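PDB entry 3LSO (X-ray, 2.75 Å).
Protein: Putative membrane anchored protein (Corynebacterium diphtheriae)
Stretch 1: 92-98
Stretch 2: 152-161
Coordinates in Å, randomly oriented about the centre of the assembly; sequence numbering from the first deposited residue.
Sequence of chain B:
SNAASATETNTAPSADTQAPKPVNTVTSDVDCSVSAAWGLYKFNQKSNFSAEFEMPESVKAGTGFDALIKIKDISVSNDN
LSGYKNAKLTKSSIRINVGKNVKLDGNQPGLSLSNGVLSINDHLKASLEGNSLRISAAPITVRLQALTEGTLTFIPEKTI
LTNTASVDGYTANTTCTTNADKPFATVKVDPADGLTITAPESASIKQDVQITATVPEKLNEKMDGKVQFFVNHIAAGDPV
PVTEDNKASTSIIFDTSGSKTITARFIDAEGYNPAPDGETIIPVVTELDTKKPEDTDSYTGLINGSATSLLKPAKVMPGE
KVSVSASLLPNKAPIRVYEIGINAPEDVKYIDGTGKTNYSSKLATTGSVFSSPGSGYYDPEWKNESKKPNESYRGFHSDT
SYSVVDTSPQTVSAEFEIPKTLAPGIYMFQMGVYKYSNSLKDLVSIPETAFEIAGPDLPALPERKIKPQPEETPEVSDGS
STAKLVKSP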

ATOM      1  N   SER B  92     -19.960   1.627 -41.786  1.00 40.21           N
ATOM      2  CA  SER B  92     -19.958   0.384 -41.017  1.00 39.67           C
ATOM      3  C   SER B  92     -19.816   0.648 -39.523  1.00 39.88           C
ATOM      4  O   SER B  92     -19.294   1.686 -39.112  1.00 39.79           O
ATOM      5  CB  SER B  92     -18.903  -0.603 -41.510  1.00 39.38           C
ATOM      6  OG  SER B  92     -17.612  -0.085 -41.391  1.00 39.00           O
ATOM      7  N   SER B  93     -20.295  -0.292 -38.714  1.00 39.59           N
ATOM      8  CA  SER B  93     -20.444  -0.082 -37.289  1.00 39.59           C
ATOM      9  C   SER B  93     -20.257  -1.382 -36.541  1.00 39.17           C
ATOM     10  O   SER B  93     -21.047  -2.305 -36.714  1.00 39.98           O
ATOM     11  CB  SER B  93     -21.846   0.460 -36.992  1.00 39.80           C
ATOM     12  OG  SER B  93     -21.809   1.767 -36.446  1.00 41.64           O
ATOM     13  N   ILE B  94     -19.220  -1.462 -35.711  1.00 38.31           N
ATOM     14  CA  ILE B  94     -19.054  -2.589 -34.792  1.00 37.01           C
ATOM     15  C   ILE B  94     -19.517  -2.119 -33.431  1.00 36.70           C
ATOM     16  O   ILE B  94     -19.080  -1.070 -32.959  1.00 37.26           O
ATOM     17  CB  ILE B  94     -17.610  -3.012 -34.684  1.00 36.84           C
ATOM     18  CG1 ILE B  94     -17.078  -3.347 -36.068  1.00 37.48           C
ATOM     19  CG2 ILE B  94     -17.470  -4.222 -33.757  1.00 36.40           C
ATOM     20  CD1 ILE B  94     -15.590  -3.131 -36.201  1.00 39.15           C
ATOM     21  N   ARG B  95     -20.403  -2.879 -32.799  1.00 35.63           N
ATOM     22  CA  ARG B  95     -21.028  -2.414 -31.586  1.00 34.93           C
ATOM     23  C   ARG B  95     -20.740  -3.352 -30.440  1.00 34.98           C
ATOM     24  O   ARG B  95     -21.062  -4.550 -30.487  1.00 35.21           O
ATOM     25  CB  ARG B  95     -22.514  -2.239 -31.818  1.00 35.00           C
ATOM     26  CG  ARG B  95     -22.766  -1.373 -33.026  1.00 35.32           C
ATOM     27  CD  ARG B  95     -24.206  -1.247 -33.345  1.00 35.06           C
ATOM     28  NE  ARG B  95     -24.905  -0.423 -32.370  1.00 34.44           N
ATOM     29  CZ  ARG B  95     -25.802  -0.896 -31.517  1.00 34.74           C
ATOM     30  NH1 ARG B  95     -26.103  -2.201 -31.512  1.00 34.35           N
ATOM     31  NH2 ARG B  95     -26.394  -0.064 -30.670  1.00 33.63           N
ATOM     32  N   ILE B  96     -20.088  -2.808 -29.422  1.00 34.25           N
ATOM     33  CA  ILE B  96     -19.681  -3.595 -28.279  1.00 33.51           C
ATOM     34  C   ILE B  96     -20.388  -2.973 -27.105  1.00 33.73           C
ATOM     35  O   ILE B  96     -20.492  -1.750 -27.023  1.00 33.76           O
ATOM     36  CB  ILE B  96     -18.145  -3.529 -28.060  1.00 33.33           C
ATOM     37  CG1 ILE B  96     -17.365  -3.951 -29.312  1.00 32.40           C
ATOM     38  CG2 ILE B  96     -17.707  -4.343 -26.844  1.00 32.95           C
ATOM     39  CD1 ILE B  96     -17.751  -5.275 -29.893  1.00 32.38           C
ATOM     40  N   ASN B  97     -20.911  -3.815 -26.221  1.00 33.95           N
ATOM     41  CA  ASN B  97     -21.427  -3.364 -24.940  1.00 34.49           C
ATOM     42  C   ASN B  97     -20.245  -3.166 -24.007  1.00 34.58           C
ATOM     43  O   ASN B  97     -19.510  -4.114 -23.726  1.00 34.62           O
ATOM     44  CB  ASN B  97     -22.403  -4.394 -24.357  1.00 34.73           C
ATOM     45  CG  ASN B  97     -23.199  -3.860 -23.170  1.00 35.04           C
ATOM     46  OD1 ASN B  97     -22.803  -2.918 -22.488  1.00 35.85           O
ATOM     47  ND2 ASN B  97     -24.337  -4.484 -22.918  1.00 37.50           N
ATOM     48  N   VAL B  98     -20.048  -1.936 -23.541  1.00 34.84           N
ATOM     49  CA  VAL B  98     -18.937  -1.665 -22.628  1.00 35.26           C
ATOM     50  C   VAL B  98     -19.383  -1.265 -21.236  1.00 35.51           C
ATOM     51  O   VAL B  98     -18.549  -1.095 -20.361  1.00 35.63           O
ATOM     52  CB  VAL B  98     -17.952  -0.603 -23.171  1.00 35.08           C
ATOM     53  CG1 VAL B  98     -17.296  -1.091 -24.453  1.00 34.81           C
ATOM     54  CG2 VAL B  98     -18.648   0.741 -23.357  1.00 35.00           C
ATOM     55  N   LEU B 152     -14.778  -3.896 -15.486  1.00 38.95           N
ATOM     56  CA  LEU B 152     -15.231  -3.598 -16.837  1.00 38.85           C
ATOM     57  C   LEU B 152     -15.514  -4.893 -17.545  1.00 39.00           C
ATOM     58  O   LEU B 152     -14.667  -5.794 -17.542  1.00 38.89           O
ATOM     59  CB  LEU B 152     -14.168  -2.827 -17.600  1.00 38.55           C
ATOM     60  CG  LEU B 152     -14.012  -1.412 -17.078  1.00 38.82           C
ATOM     61  CD1 LEU B 152     -12.960  -0.677 -17.880  1.00 40.49           C
ATOM     62  CD2 LEU B 152     -15.342  -0.695 -17.141  1.00 39.49           C
ATOM     63  N   THR B 153     -16.698  -4.983 -18.155  1.00 39.16           N
ATOM     64  CA  THR B 153     -17.098  -6.202 -18.870  1.00 39.18           C
ATOM     65  C   THR B 153     -17.577  -5.897 -20.288  1.00 39.25           C
ATOM     66  O   THR B 153     -18.541  -5.145 -20.496  1.00 39.31           O
ATOM     67  CB  THR B 153     -18.148  -7.027 -18.087  1.00 39.04           C
ATOM     68  OG1 THR B 153     -17.764  -7.116 -16.707  1.00 39.09           O
ATOM     69  CG2 THR B 153     -18.245  -8.427 -18.659  1.00 39.16           C
ATOM     70  N   PHE B 154     -16.887  -6.485 -21.261  1.00 39.33           N
ATOM     71  CA  PHE B 154     -17.150  -6.195 -22.660  1.00 39.52           C
ATOM     72  C   PHE B 154     -17.929  -7.309 -23.368  1.00 39.78           C
ATOM     73  O   PHE B 154     -17.338  -8.213 -23.962  1.00 39.95           O
ATOM     74  CB  PHE B 154     -15.847  -5.867 -23.411  1.00 39.54           C
ATOM     75  CG  PHE B 154     -15.206  -4.548 -23.016  1.00 39.80           C
ATOM     76  CD1 PHE B 154     -15.848  -3.647 -22.159  1.00 40.45           C
ATOM     77  CD2 PHE B 154     -13.970  -4.191 -23.540  1.00 40.14           C
ATOM     78  CE1 PHE B 154     -15.252  -2.440 -21.808  1.00 39.81           C
ATOM     79  CE2 PHE B 154     -13.365  -2.982 -23.199  1.00 40.09           C
ATOM     80  CZ  PHE B 154     -14.009  -2.107 -22.334  1.00 39.84           C
ATOM     81  N   ILE B 155     -19.259  -7.226 -23.289  1.00 39.82           N
ATOM     82  CA  ILE B 155     -20.183  -8.119 -23.988  1.00 39.61           C
ATOM     83  C   ILE B 155     -20.314  -7.628 -25.424  1.00 39.19           C
ATOM     84  O   ILE B 155     -20.150  -6.445 -25.670  1.00 39.13           O
ATOM     85  CB  ILE B 155     -21.596  -8.060 -23.331  1.00 39.72           C
ATOM     86  CG1 ILE B 155     -21.508  -8.141 -21.803  1.00 40.27           C
ATOM     87  CG2 ILE B 155     -22.533  -9.146 -23.880  1.00 40.07           C
ATOM     88  CD1 ILE B 155     -20.738  -9.339 -21.271  1.00 42.36           C
ATOM     89  N   PRO B 156     -20.597  -8.533 -26.385  1.00 39.09           N
ATOM     90  CA  PRO B 156     -21.073  -8.014 -27.683  1.00 38.83           C
ATOM     91  C   PRO B 156     -22.483  -7.430 -27.577  1.00 38.63           C
ATOM     92  O   PRO B 156     -23.216  -7.747 -26.640  1.00 39.05           O
ATOM     93  CB  PRO B 156     -21.077  -9.252 -28.596  1.00 38.66           C
ATOM     94  CG  PRO B 156     -21.027 -10.434 -27.675  1.00 38.70           C
ATOM     95  CD  PRO B 156     -20.306  -9.980 -26.435  1.00 38.85           C
ATOM     96  N   GLU B 157     -22.843  -6.566 -28.515  1.00 38.49           N
ATOM     97  CA  GLU B 157     -24.203  -6.054 -28.600  1.00 38.33           C
ATOM     98  C   GLU B 157     -25.039  -7.019 -29.424  1.00 37.72           C
ATOM     99  O   GLU B 157     -24.521  -7.688 -30.311  1.00 37.39           O
ATOM    100  CB  GLU B 157     -24.223  -4.640 -29.198  1.00 38.44           C
ATOM    101  CG  GLU B 157     -24.216  -3.493 -28.146  1.00 40.35           C
ATOM    102  CD  GLU B 157     -25.564  -3.322 -27.425  1.00 43.32           C
ATOM    103  OE1 GLU B 157     -26.604  -3.796 -27.957  1.00 46.36           O
ATOM    104  OE2 GLU B 157     -25.597  -2.719 -26.329  1.00 42.90           O
ATOM    105  N   LYS B 158     -26.328  -7.111 -29.113  1.00 37.56           N
ATOM    106  CA  LYS B 158     -27.234  -7.977 -29.864  1.00 37.48           C
ATOM    107  C   LYS B 158     -27.069  -7.753 -31.380  1.00 36.97           C
ATOM    108  O   LYS B 158     -26.990  -8.719 -32.141  1.00 37.41           O
ATOM    109  CB  LYS B 158     -28.683  -7.776 -29.397  1.00 37.83           C
ATOM    110  CG  LYS B 158     -29.735  -8.662 -30.090  1.00 40.00           C
ATOM    111  CD  LYS B 158     -29.823 -10.057 -29.462  1.00 43.93           C
ATOM    112  CE  LYS B 158     -30.725 -11.001 -30.281  1.00 45.08           C
ATOM    113  NZ  LYS B 158     -32.110 -11.078 -29.738  1.00 45.40           N
ATOM    114  N   THR B 159     -27.002  -6.489 -31.802  1.00 35.91           N
ATOM    115  CA  THR B 159     -26.666  -6.138 -33.184  1.00 35.05           C
ATOM    116  C   THR B 159     -25.205  -5.748 -33.247  1.00 34.33           C
ATOM    117  O   THR B 159     -24.834  -4.579 -33.107  1.00 34.19           O
ATOM    118  CB  THR B 159     -27.554  -4.993 -33.747  1.00 35.29           C
ATOM    119  OG1 THR B 159     -28.941  -5.336 -33.583  1.00 36.63           O
ATOM    120  CG2 THR B 159     -27.265  -4.762 -35.224  1.00 33.74           C
ATOM    121  N   ILE B 160     -24.377  -6.750 -33.464  1.00 33.84           N
ATOM    122  CA  ILE B 160     -22.936  -6.597 -33.349  1.00 33.65           C
ATOM    123  C   ILE B 160     -22.338  -5.811 -34.501  1.00 33.77           C
ATOM    124  O   ILE B 160     -21.290  -5.190 -34.367  1.00 34.16           O
ATOM    125  CB  ILE B 160     -22.230  -7.976 -33.188  1.00 33.29           C
ATOM    126  CG1 ILE B 160     -20.721  -7.841 -33.278  1.00 32.91           C
ATOM    127  CG2 ILE B 160     -22.688  -8.945 -34.229  1.00 33.33           C
ATOM    128  CD1 ILE B 160     -20.089  -7.521 -31.970  1.00 35.02           C
ATOM    129  N   LEU B 161     -23.009  -5.812 -35.636  1.00 33.95           N
ATOM    130  CA  LEU B 161     -22.394  -5.263 -36.835  1.00 34.02           C
ATOM    131  C   LEU B 161     -23.439  -4.776 -37.830  1.00 33.46           C
ATOM    132  O   LEU B 161     -24.411  -5.482 -38.109  1.00 33.09           O
ATOM    133  CB  LEU B 161     -21.506  -6.335 -37.457  1.00 34.29           C
ATOM    134  CG  LEU B 161     -20.483  -5.969 -38.517  1.00 36.51           C
ATOM    135  CD1 LEU B 161     -19.244  -6.850 -38.329  1.00 38.24           C
ATOM    136  CD2 LEU B 161     -21.063  -6.136 -39.932  1.00 38.42           C
TER
HETATM  137  O   HOH W   1     -28.084  -4.077 -30.422  1.00 27.52           O

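A β-strand pairing need not run unbroken to be continuous in effect: where a strand turns a corner, one residue of its neighbour can bond before and after the corner, and its side chain can reach the corner itself. The contact between residues 92-98, a strand as far as Asn 97, and the segment 152-161 is a compact example, two antiparallel segments whose partners lie at least 55 residues apart in sequence.

Leu 152 and Thr 153 approach the contact without contributing much to it. The first substantial partner is Phe 154, whose ring receives Val 98 over one face; Val 98 CG1 lies 3.9 Å from the ring centroid, 24° off the normal, a CH-π arrangement. The backbone of the same residue also takes part, since Phe 154 CA directs its hydrogen at Asn 97 O (3.3 Å). Its CB packs against the side chain of Ile 96, Phe 154 CB to Ile 96 CG2 4.2 Å.

At Ile 155 the backbones engage directly. Asn 97 N donates to Ile 155 O at 2.8 Å, a short bond but a bent one, with an angle of 135° at the hydrogen. Asn 97 CB and Ile 155 CB stand 3.9 Å apart. Pro 156 then pairs with Ile 96 in a non-hydrogen-bonded position, CA to CA 4.7 Å. Lacking an amide hydrogen, proline has none to donate here, and its CA-to-CB bond points away from the other stretch.

Glu 157 resumes the backbone pairing more loosely: its N makes a weak hydrogen bond of 3.3 Å to Arg 95 O. Its CA-to-CB bond points toward the opposing stretch, as does that of Arg 95, and their charged ends form a long salt bridge, Arg 95 NH1 to Glu 157 OE1, 3.9 Å.

Across the corner at Lys 158 and Thr 159, Lys 158 makes no contact, while Thr 159 is held through its backbone. Arg 95 NH1 donates to Thr 159 O (3.1 Å, 163°), which lies near the guanidinium plane. A water accepts from both Arg 95 NH1 (2.9 Å) and Thr 159 N (3.0 Å) and donates to Glu 157 OE1 (2.9 Å), so that one solvent molecule joins all three residues.

Beyond the corner, Ile 160 O accepts from Arg 95 N at 2.9 Å and 161°, and also receives the CA hydrogen of Ile 94 (Ile 94 CA to Ile 160 O, 3.5 Å). Ile 160 CD1 packs against Ile 96 CD1 at 3.9 Å. Leu 161 closes the contact with Leu 161 CA 3.3 Å from Ser 93 O. The backbone of Arg 95 thus bonds on both sides of the corner, while its side chain bonds to Thr 159 at the corner.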